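Local coordinates for protein endopolygalacturonase (Chondrostereum purpureum, PDB 1K5C) that probably hydrolyses the alpha-1,4 links between galacturonosyl units inside polygalacturonate, the acid backbone of plant pectin, at residues I176-G181 / V211-N216; I197-I202 / S239-D244; V256-S261 / G305-S310. All coordinates share one frame; numbering follows the deposited sequence. Where two conformers were deposited one is given.

Contact 1 (I176-G181 / V211-N216); sequences IAINDG and VVIKGN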
loop_
_atom_site.group_PDB
_atom_site.type_symbol
_atom_site.label_atom_id
_atom_site.label_comp_id
_atom_site.label_asym_id
_atom_site.label_seq_id
_atom_site.Cartn_x
_atom_site.Cartn_y
_atom_site.Cartn_z
ATOM N N ILE A 176 -0.522 -2.101 2.002
ATOM C CA ILE A 176 -0.967 -0.903 1.277
ATOM C C ILE A 176 -1.029 0.219 2.308
ATOM O O ILE A 176 -1.411 -0.030 3.459
ATOM C CB ILE A 176 -2.344 -1.082 0.565
ATOM C CG1 ILE A 176 -2.760 0.199 -0.159
ATOM C CG2 ILE A 176 -3.428 -1.614 1.517
ATOM C CD1 ILE A 176 -3.928 -0.003 -1.129
ATOM N N ALA A 177 -0.668 1.424 1.847
ATOM C CA ALA A 177 -0.940 2.645 2.613
ATOM C C ALA A 177 -1.698 3.583 1.660
ATOM O O ALA A 177 -1.169 4.000 0.629
ATOM C CB ALA A 177 0.320 3.311 3.121
ATOM N N ILE A 178 -2.953 3.885 2.026
ATOM C CA ILE A 178 -3.770 4.794 1.253
ATOM C C ILE A 178 -3.621 6.161 1.912
ATOM O O ILE A 178 -4.078 6.393 3.031
ATOM C CB ILE A 178 -5.243 4.352 1.250
ATOM C CG1 ILE A 178 -5.398 2.943 0.627
ATOM C CG2 ILE A 178 -6.065 5.396 0.495
ATOM C CD1 ILE A 178 -6.765 2.336 0.808
ATOM N N ASN A 179 -2.914 7.072 1.209
ATOM C CA ASN A 179 -2.508 8.334 1.791
ATOM C C ASN A 179 -3.338 9.544 1.359
ATOM O O ASN A 179 -3.322 10.560 2.055
ATOM C CB ASN A 179 -1.016 8.572 1.459
ATOM C CG ASN A 179 -0.134 7.517 2.125
ATOM O OD1 ASN A 179 0.823 7.001 1.479
ATOM N ND2 ASN A 179 -0.446 7.188 3.335
ATOM N N ASP A 180 -4.028 9.437 0.229
ATOM C CA ASP A 180 -4.843 10.530 -0.279
ATOM C C ASP A 180 -5.724 9.958 -1.401
ATOM O O ASP A 180 -5.250 9.056 -2.126
ATOM C CB ASP A 180 -3.941 11.637 -0.851
ATOM C CG ASP A 180 -4.640 12.948 -1.113
ATOM O OD1 ASP A 180 -5.611 13.312 -0.417
ATOM O OD2 ASP A 180 -4.143 13.698 -2.016
ATOM N N GLY A 181 -6.932 10.477 -1.547
ATOM C CA GLY A 181 -7.760 10.152 -2.695
ATOM C C GLY A 181 -9.127 9.577 -2.331
ATOM O O GLY A 181 -9.427 9.213 -1.199
ATOM N N VAL A 211 -13.419 4.291 0.589
ATOM C CA VAL A 211 -12.447 3.175 0.533
ATOM C C VAL A 211 -13.225 1.909 0.858
ATOM O O VAL A 211 -13.982 1.843 1.830
ATOM C CB VAL A 211 -11.323 3.398 1.547
ATOM C CG1 VAL A 211 -10.442 2.153 1.648
ATOM C CG2 VAL A 211 -10.479 4.622 1.209
ATOM N N VAL A 212 -12.982 0.868 0.049
ATOM C CA VAL A 212 -13.506 -0.485 0.319
ATOM C C VAL A 212 -12.314 -1.428 0.439
ATOM O O VAL A 212 -11.501 -1.538 -0.488
ATOM C CB VAL A 212 -14.467 -0.940 -0.801
ATOM C CG1 VAL A 212 -14.838 -2.397 -0.593
ATOM C CG2 VAL A 212 -15.725 -0.049 -0.789
ATOM N N ILE A 213 -12.223 -2.087 1.591
ATOM C CA ILE A 213 -11.177 -3.064 1.909
ATOM C C ILE A 213 -11.897 -4.407 2.053
ATOM O O ILE A 213 -12.552 -4.632 3.099
ATOM C CB ILE A 213 -10.417 -2.644 3.188
ATOM C CG1 ILE A 213 -9.791 -1.317 3.072
ATOM C CG2 ILE A 213 -9.434 -3.735 3.614
ATOM C CD1 ILE A 213 -8.783 -1.083 2.115
ATOM N N LYS A 214 -11.846 -5.234 1.016
ATOM C CA LYS A 214 -12.775 -6.380 0.945
ATOM C C LYS A 214 -12.033 -7.665 0.560
ATOM O O LYS A 214 -11.287 -7.697 -0.408
ATOM C CB LYS A 214 -13.873 -6.124 -0.078
ATOM C CG LYS A 214 -14.910 -7.233 -0.208
ATOM C CD LYS A 214 -16.100 -6.799 -1.053
ATOM C CE LYS A 214 -17.181 -7.892 -1.224
ATOM N NZ LYS A 214 -17.495 -8.864 -0.085
ATOM N N GLY A 215 -12.315 -8.757 1.320
ATOM C CA GLY A 215 -11.885 -10.071 0.829
ATOM C C GLY A 215 -10.410 -10.359 0.965
ATOM O O GLY A 215 -9.926 -11.315 0.340
ATOM N N ASN A 216 -9.675 -9.565 1.767
ATOM C CA ASN A 216 -8.236 -9.758 1.874
ATOM C C ASN A 216 -7.871 -10.717 2.987
ATOM O O ASN A 216 -8.594 -10.902 3.960
ATOM C CB ASN A 216 -7.569 -8.366 2.166
ATOM C CG ASN A 216 -7.949 -7.362 1.121
ATOM O OD1 ASN A 216 -8.817 -6.430 1.442
ATOM N ND2 ASN A 216 -7.440 -7.429 -0.033
#
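No flat group takes part where Ile178 meets Val211 and Ile213: three aliphatic side chains make the whole contact, though the ring of Tyr243 from the next coil packs on Ile213. The reach comes from Ile178. Its CG1 branch stands opposite the carbonyl carbon (chi1 -60°) and then continues fully extended (chi2 170°), which carries CD1 toward Val211 and Ile213. Ile178 and Val211 meet tip to tip, CD1 of Ile178 lying 3.8 Å from CG1 of Val211, while CG2 of Val211 is farther from CD1 of Ile178, at 4.4 Å. Ile213 also comes end-on. In the conformer described, its CD1 is 4.2 Å from CD1 of Ile178; a second conformer of Ile213 exists, so this looser touch is less certain than the first. The backbones stay well apart, 8.9 Å between CA of Ile178 and CA of Val211, and no hydrogen bond joins them. All three residues are buried, and Ile184 and Ile197 extend the same greasy filling around them. Strand 176-179 and strand 211-214 run in broadly opposite directions on two walls of one tube, their inward aliphatic side chains meeting in the middle, an arrangement characteristic of the right-handed parallel beta-helix of glycoside hydrolase family 28.

Contact 2 (I197-I202 / S239-D244); sequences ISIGSI and SGVTYD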
loop_
_atom_site.group_PDB
_atom_site.type_symbol
_atom_site.label_atom_id
_atom_site.label_comp_id
_atom_site.label_asym_id
_atom_site.label_seq_id
_atom_site.Cartn_x
_atom_site.Cartn_y
_atom_site.Cartn_z
ATOM N N ILE A 197 -3.004 -3.590 6.560
ATOM C CA ILE A 197 -3.692 -2.761 5.568
ATOM C C ILE A 197 -3.957 -1.412 6.182
ATOM O O ILE A 197 -4.729 -1.315 7.159
ATOM C CB ILE A 197 -5.016 -3.431 5.148
ATOM C CG1 ILE A 197 -4.709 -4.799 4.492
ATOM C CG2 ILE A 197 -5.820 -2.528 4.216
ATOM C CD1 ILE A 197 -5.945 -5.650 4.225
ATOM N N SER A 198 -3.340 -0.345 5.633
ATOM C CA SER A 198 -3.354 0.957 6.262
ATOM C C SER A 198 -4.004 2.023 5.398
ATOM O O SER A 198 -3.832 2.111 4.184
ATOM C CB SER A 198 -1.940 1.392 6.585
ATOM O OG SER A 198 -1.495 0.638 7.690
ATOM N N ILE A 199 -4.674 2.948 6.137
ATOM C CA ILE A 199 -5.003 4.294 5.640
ATOM C C ILE A 199 -4.097 5.224 6.422
ATOM O O ILE A 199 -4.115 5.226 7.661
ATOM C CB ILE A 199 -6.465 4.637 5.817
ATOM C CG1 ILE A 199 -7.337 3.731 4.907
ATOM C CG2 ILE A 199 -6.702 6.112 5.563
ATOM C CD1 ILE A 199 -8.823 3.790 5.236
ATOM N N GLY A 200 -3.286 6.020 5.700
ATOM C CA GLY A 200 -2.347 6.949 6.296
ATOM C C GLY A 200 -0.946 6.373 6.391
ATOM O O GLY A 200 -0.639 5.302 5.893
ATOM N N SER A 201 -0.054 7.136 7.022
ATOM C CA SER A 201 -0.365 8.294 7.844
ATOM C C SER A 201 -0.931 9.439 7.054
ATOM O O SER A 201 -0.405 9.844 5.990
ATOM C CB SER A 201 0.993 8.753 8.462
ATOM O OG SER A 201 0.769 9.936 9.119
ATOM N N ILE A 202 -2.032 9.970 7.575
ATOM C CA ILE A 202 -2.702 11.129 6.985
ATOM C C ILE A 202 -1.978 12.388 7.430
ATOM O O ILE A 202 -1.822 12.647 8.647
ATOM C CB ILE A 202 -4.184 11.144 7.409
ATOM C CG1 ILE A 202 -4.908 9.885 6.911
ATOM C CG2 ILE A 202 -4.848 12.435 6.960
ATOM C CD1 ILE A 202 -5.071 9.807 5.395
ATOM N N SER A 239 -12.947 9.592 5.428
ATOM C CA SER A 239 -14.411 9.470 5.532
ATOM C C SER A 239 -14.922 8.393 4.602
ATOM O O SER A 239 -14.683 8.442 3.398
ATOM C CB SER A 239 -15.056 10.798 5.193
ATOM O OG SER A 239 -16.450 10.789 5.400
ATOM N N GLY A 240 -15.714 7.470 5.154
ATOM C CA GLY A 240 -16.383 6.467 4.301
ATOM C C GLY A 240 -15.422 5.299 4.009
ATOM O O GLY A 240 -14.878 5.214 2.907
ATOM N N VAL A 241 -15.184 4.463 5.009
ATOM C CA VAL A 241 -14.331 3.298 4.899
ATOM C C VAL A 241 -15.134 2.078 5.262
ATOM O O VAL A 241 -15.779 2.059 6.311
ATOM C CB VAL A 241 -13.109 3.433 5.854
ATOM C CG1 VAL A 241 -12.202 2.183 5.715
ATOM C CG2 VAL A 241 -12.326 4.734 5.595
ATOM N N THR A 242 -15.102 1.072 4.395
ATOM C CA THR A 242 -15.816 -0.196 4.664
ATOM C C THR A 242 -14.832 -1.353 4.620
ATOM O O THR A 242 -14.208 -1.572 3.578
ATOM C CB THR A 242 -16.935 -0.407 3.623
ATOM O OG1 THR A 242 -17.783 0.735 3.619
ATOM C CG2 THR A 242 -17.734 -1.667 3.953
ATOM N N TYR A 243 -14.760 -2.061 5.713
ATOM C CA TYR A 243 -14.021 -3.333 5.811
ATOM C C TYR A 243 -15.043 -4.467 5.707
ATOM O O TYR A 243 -16.017 -4.497 6.466
ATOM C CB TYR A 243 -13.309 -3.429 7.182
ATOM C CG TYR A 243 -12.274 -2.370 7.399
ATOM C CD1 TYR A 243 -11.001 -2.474 6.871
ATOM C CD2 TYR A 243 -12.573 -1.225 8.143
ATOM C CE1 TYR A 243 -10.028 -1.500 7.064
ATOM C CE2 TYR A 243 -11.618 -0.238 8.367
ATOM C CZ TYR A 243 -10.353 -0.389 7.835
ATOM O OH TYR A 243 -9.443 0.629 8.042
ATOM N N ASP A 244 -14.806 -5.376 4.756
ATOM C CA ASP A 244 -15.801 -6.422 4.415
ATOM C C ASP A 244 -15.040 -7.684 4.119
ATOM O O ASP A 244 -14.145 -7.680 3.268
ATOM C CB ASP A 244 -16.567 -5.874 3.221
ATOM C CG ASP A 244 -17.678 -6.732 2.673
ATOM O OD1 ASP A 244 -17.602 -7.973 2.760
ATOM O OD2 ASP A 244 -18.655 -6.072 2.153
HETATM O O HOH W 1 -6.995 0.399 6.924
#
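Inside the right-handed parallel beta-helix, Ile199 of one wall drops its end onto Val241 of the facing wall, where strand 239-244 runs past strand 197-202. The two side chains meet tip to tip. CD1 of Ile199 sits against both branches of the valine, 3.6 Å from CG2 and 3.8 Å from CG1 of Val241: chi1 of -67° turns the CG1 branch beside the backbone N and chi2 of 167° extends it, so that CD1 faces both methyls. Tyr243 approaches the isoleucine with its hydroxyl, OH lying 4.3 Å from CD1 of Ile199. Its ring stacks with Phe280 and touches Ile227, apolar neighbours for the ring. A water serves the polar end: it lies at the ring edge, in the ring plane, 2.7 Å from OH of Tyr243, and donates a hydrogen bond to the backbone O of Ile197 at 2.9 Å. Ser198, whose CB points away from strand 239-244, packs on Arg226 and Lys228, both galacturonate-binding residues. The two walls therefore meet in two ways, through methyl packing at Ile199 and a bridging water at Tyr243, and that water gives a buried phenol oxygen a polar partner in a largely hydrocarbon core.

Contact 3 (V256-S261 / G305-S310); sequences VLISQS and GNWNWS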
loop_
_atom_site.group_PDB
_atom_site.type_symbol
_atom_site.label_atom_id
_atom_site.label_comp_id
_atom_site.label_asym_id
_atom_site.label_seq_id
_atom_site.Cartn_x
_atom_site.Cartn_y
_atom_site.Cartn_z
ATOM N N VAL A 256 -6.783 -4.131 15.293
ATOM C CA VAL A 256 -7.243 -2.884 14.728
ATOM C C VAL A 256 -6.644 -1.768 15.544
ATOM O O VAL A 256 -6.775 -1.752 16.762
ATOM C CB VAL A 256 -8.802 -2.764 14.783
ATOM C CG1 VAL A 256 -9.295 -1.419 14.268
ATOM C CG2 VAL A 256 -9.497 -3.940 14.080
ATOM N N LEU A 257 -5.995 -0.773 14.852
ATOM C CA LEU A 257 -5.553 0.441 15.516
ATOM C C LEU A 257 -5.994 1.627 14.660
ATOM O O LEU A 257 -5.561 1.788 13.531
ATOM C CB LEU A 257 -4.034 0.479 15.756
ATOM C CG LEU A 257 -3.496 1.793 16.389
ATOM C CD1 LEU A 257 -4.059 2.017 17.785
ATOM C CD2 LEU A 257 -1.979 1.781 16.423
ATOM N N ILE A 258 -6.928 2.410 15.223
ATOM C CA ILE A 258 -7.459 3.620 14.580
ATOM C C ILE A 258 -7.005 4.745 15.479
ATOM O O ILE A 258 -7.457 4.790 16.629
ATOM C CB ILE A 258 -8.960 3.513 14.382
ATOM C CG1 ILE A 258 -9.206 2.422 13.255
ATOM C CG2 ILE A 258 -9.559 4.856 13.972
ATOM C CD1 ILE A 258 -10.636 1.973 13.163
ATOM N N SER A 259 -6.103 5.602 14.995
ATOM C CA SER A 259 -5.457 6.535 15.896
ATOM C C SER A 259 -5.085 7.842 15.221
ATOM O O SER A 259 -4.580 7.885 14.111
ATOM C CB SER A 259 -4.177 5.900 16.449
ATOM O OG SER A 259 -3.433 6.884 17.198
ATOM N N GLN A 260 -5.366 8.933 15.959
ATOM C CA GLN A 260 -4.989 10.277 15.570
ATOM C C GLN A 260 -3.786 10.790 16.376
ATOM O O GLN A 260 -3.552 12.012 16.412
ATOM C CB GLN A 260 -6.219 11.203 15.692
ATOM C CG GLN A 260 -7.216 10.903 14.585
ATOM C CD GLN A 260 -8.605 11.468 14.831
ATOM O OE1 GLN A 260 -9.050 11.652 15.981
ATOM N NE2 GLN A 260 -9.342 11.721 13.765
ATOM N N SER A 261 -2.999 9.894 16.920
ATOM C CA SER A 261 -1.797 10.236 17.703
ATOM C C SER A 261 -0.492 10.001 16.940
ATOM O O SER A 261 0.591 10.161 17.546
ATOM C CB SER A 261 -1.754 9.442 19.000
ATOM O OG SER A 261 -2.902 9.778 19.813
ATOM N N GLY A 305 -19.863 9.896 13.346
ATOM C CA GLY A 305 -20.704 8.975 12.607
ATOM C C GLY A 305 -21.124 7.765 13.448
ATOM O O GLY A 305 -20.733 7.576 14.591
ATOM N N ASN A 306 -21.984 6.961 12.787
ATOM C CA ASN A 306 -22.472 5.689 13.383
ATOM C C ASN A 306 -21.657 4.591 12.748
ATOM O O ASN A 306 -21.918 4.162 11.620
ATOM C CB ASN A 306 -23.949 5.513 13.072
ATOM C CG ASN A 306 -24.763 6.617 13.773
ATOM O OD1 ASN A 306 -24.665 6.766 14.986
ATOM N ND2 ASN A 306 -25.486 7.386 13.000
ATOM N N TRP A 307 -20.615 4.179 13.485
ATOM C CA TRP A 307 -19.662 3.169 12.971
ATOM C C TRP A 307 -20.273 1.809 13.251
ATOM O O TRP A 307 -20.326 1.341 14.413
ATOM C CB TRP A 307 -18.331 3.331 13.699
ATOM C CG TRP A 307 -17.596 4.609 13.381
ATOM C CD1 TRP A 307 -18.074 5.752 12.784
ATOM C CD2 TRP A 307 -16.203 4.837 13.674
ATOM N NE1 TRP A 307 -17.015 6.695 12.666
ATOM C CE2 TRP A 307 -15.883 6.156 13.234
ATOM C CE3 TRP A 307 -15.179 4.074 14.279
ATOM C CZ2 TRP A 307 -14.601 6.690 13.392
ATOM C CZ3 TRP A 307 -13.914 4.618 14.428
ATOM C CH2 TRP A 307 -13.624 5.917 13.982
ATOM N N ASN A 308 -20.750 1.182 12.164
ATOM C CA ASN A 308 -21.386 -0.163 12.304
ATOM C C ASN A 308 -20.245 -1.197 12.178
ATOM O O ASN A 308 -19.709 -1.348 11.069
ATOM C CB ASN A 308 -22.402 -0.329 11.160
ATOM C CG ASN A 308 -23.164 -1.650 11.299
ATOM O OD1 ASN A 308 -22.675 -2.595 11.934
ATOM N ND2 ASN A 308 -24.339 -1.692 10.735
ATOM N N TRP A 309 -19.878 -1.786 13.307
ATOM C CA TRP A 309 -18.805 -2.774 13.359
ATOM C C TRP A 309 -19.378 -4.175 13.619
ATOM O O TRP A 309 -18.708 -5.078 14.106
ATOM C CB TRP A 309 -17.795 -2.407 14.459
ATOM C CG TRP A 309 -16.923 -1.243 14.045
ATOM C CD1 TRP A 309 -17.126 -0.287 13.074
ATOM C CD2 TRP A 309 -15.628 -0.954 14.631
ATOM N NE1 TRP A 309 -16.036 0.586 13.018
ATOM C CE2 TRP A 309 -15.121 0.187 13.962
ATOM C CE3 TRP A 309 -14.881 -1.556 15.650
ATOM C CZ2 TRP A 309 -13.849 0.721 14.318
ATOM C CZ3 TRP A 309 -13.639 -1.019 15.976
ATOM C CH2 TRP A 309 -13.144 0.114 15.309
ATOM N N SER A 310 -20.639 -4.391 13.161
ATOM C CA SER A 310 -21.335 -5.643 13.483
ATOM C C SER A 310 -20.638 -6.846 12.980
ATOM O O SER A 310 -20.769 -7.913 13.594
ATOM C CB SER A 310 -22.763 -5.555 12.891
ATOM O OG SER A 310 -22.705 -5.341 11.455
#
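Two tryptophans, Trp307 and Trp309, reach across the inside of the right-handed parallel beta-helix, near its C-terminal end, to Val256 and Ile258 on the opposite wall. The strands that carry them are almost exactly antiparallel (171°), and their axes approach no closer than 13.9 Å, a gap that takes large side chains to span. After Gly305 comes Asn306, whose OD1 bonds to Lys328 NZ. Trp307 then turns inward. The far end of its six-membered ring touches the short branch of Ile258, CH2 of Trp307 to CG2 of Ile258 at 4.2 Å, while NE1 is held by the backbone O of Ser304. Asn308 points out again, its backbone N bonded to OD1 of Asn279. Trp309 repeats the inward step with nearly the same torsions as Trp307, so the two indole planes lie only about 20° from parallel, side by side along the strand. It makes the tighter contact: CD1 of Ile258 reaches over from the facing wall and lies 3.6 Å from CZ2 and 3.8 Å from CH2 of Trp309, and CG1 of Val256 adds a looser touch to CH2 of Trp309 at 4.3 Å. NE1 of Trp309 bonds to the backbone O of Val278, which fixes the rotation of the indole, and Phe280 meets the ring edge-to-face. Then the chain turns a corner at Ser310. An Asx turn forms here, with OD1 of Asn308 accepting from the backbone N of Ser310 at 3.0 Å, the N-H...O angle being 155°.

Overall arrangement
Followed from the N terminus, strand 176-179 opens contact 1, and strand 197-202 opens contact 2 before residues 211-216 close the first; residues 239-244 then close the second. The two contacts therefore cross, as expected for successive coils of a parallel beta-helix. Their centres are 6 Å apart, with probable hydrogen bonds joining neighbouring coils from Gly200 N to Ile178 O and from Ile213 N to Thr242 O. Contact 3 follows in series, from 256-261 to 305-310, its centre 10 Å from that of contact 2. All three tie one parallel sheet to facing strands. Strand 223-230, carrying the galacturonate-binding residues Arg226 and Lys228, lies in that sheet between strands 197-202 and 254-259.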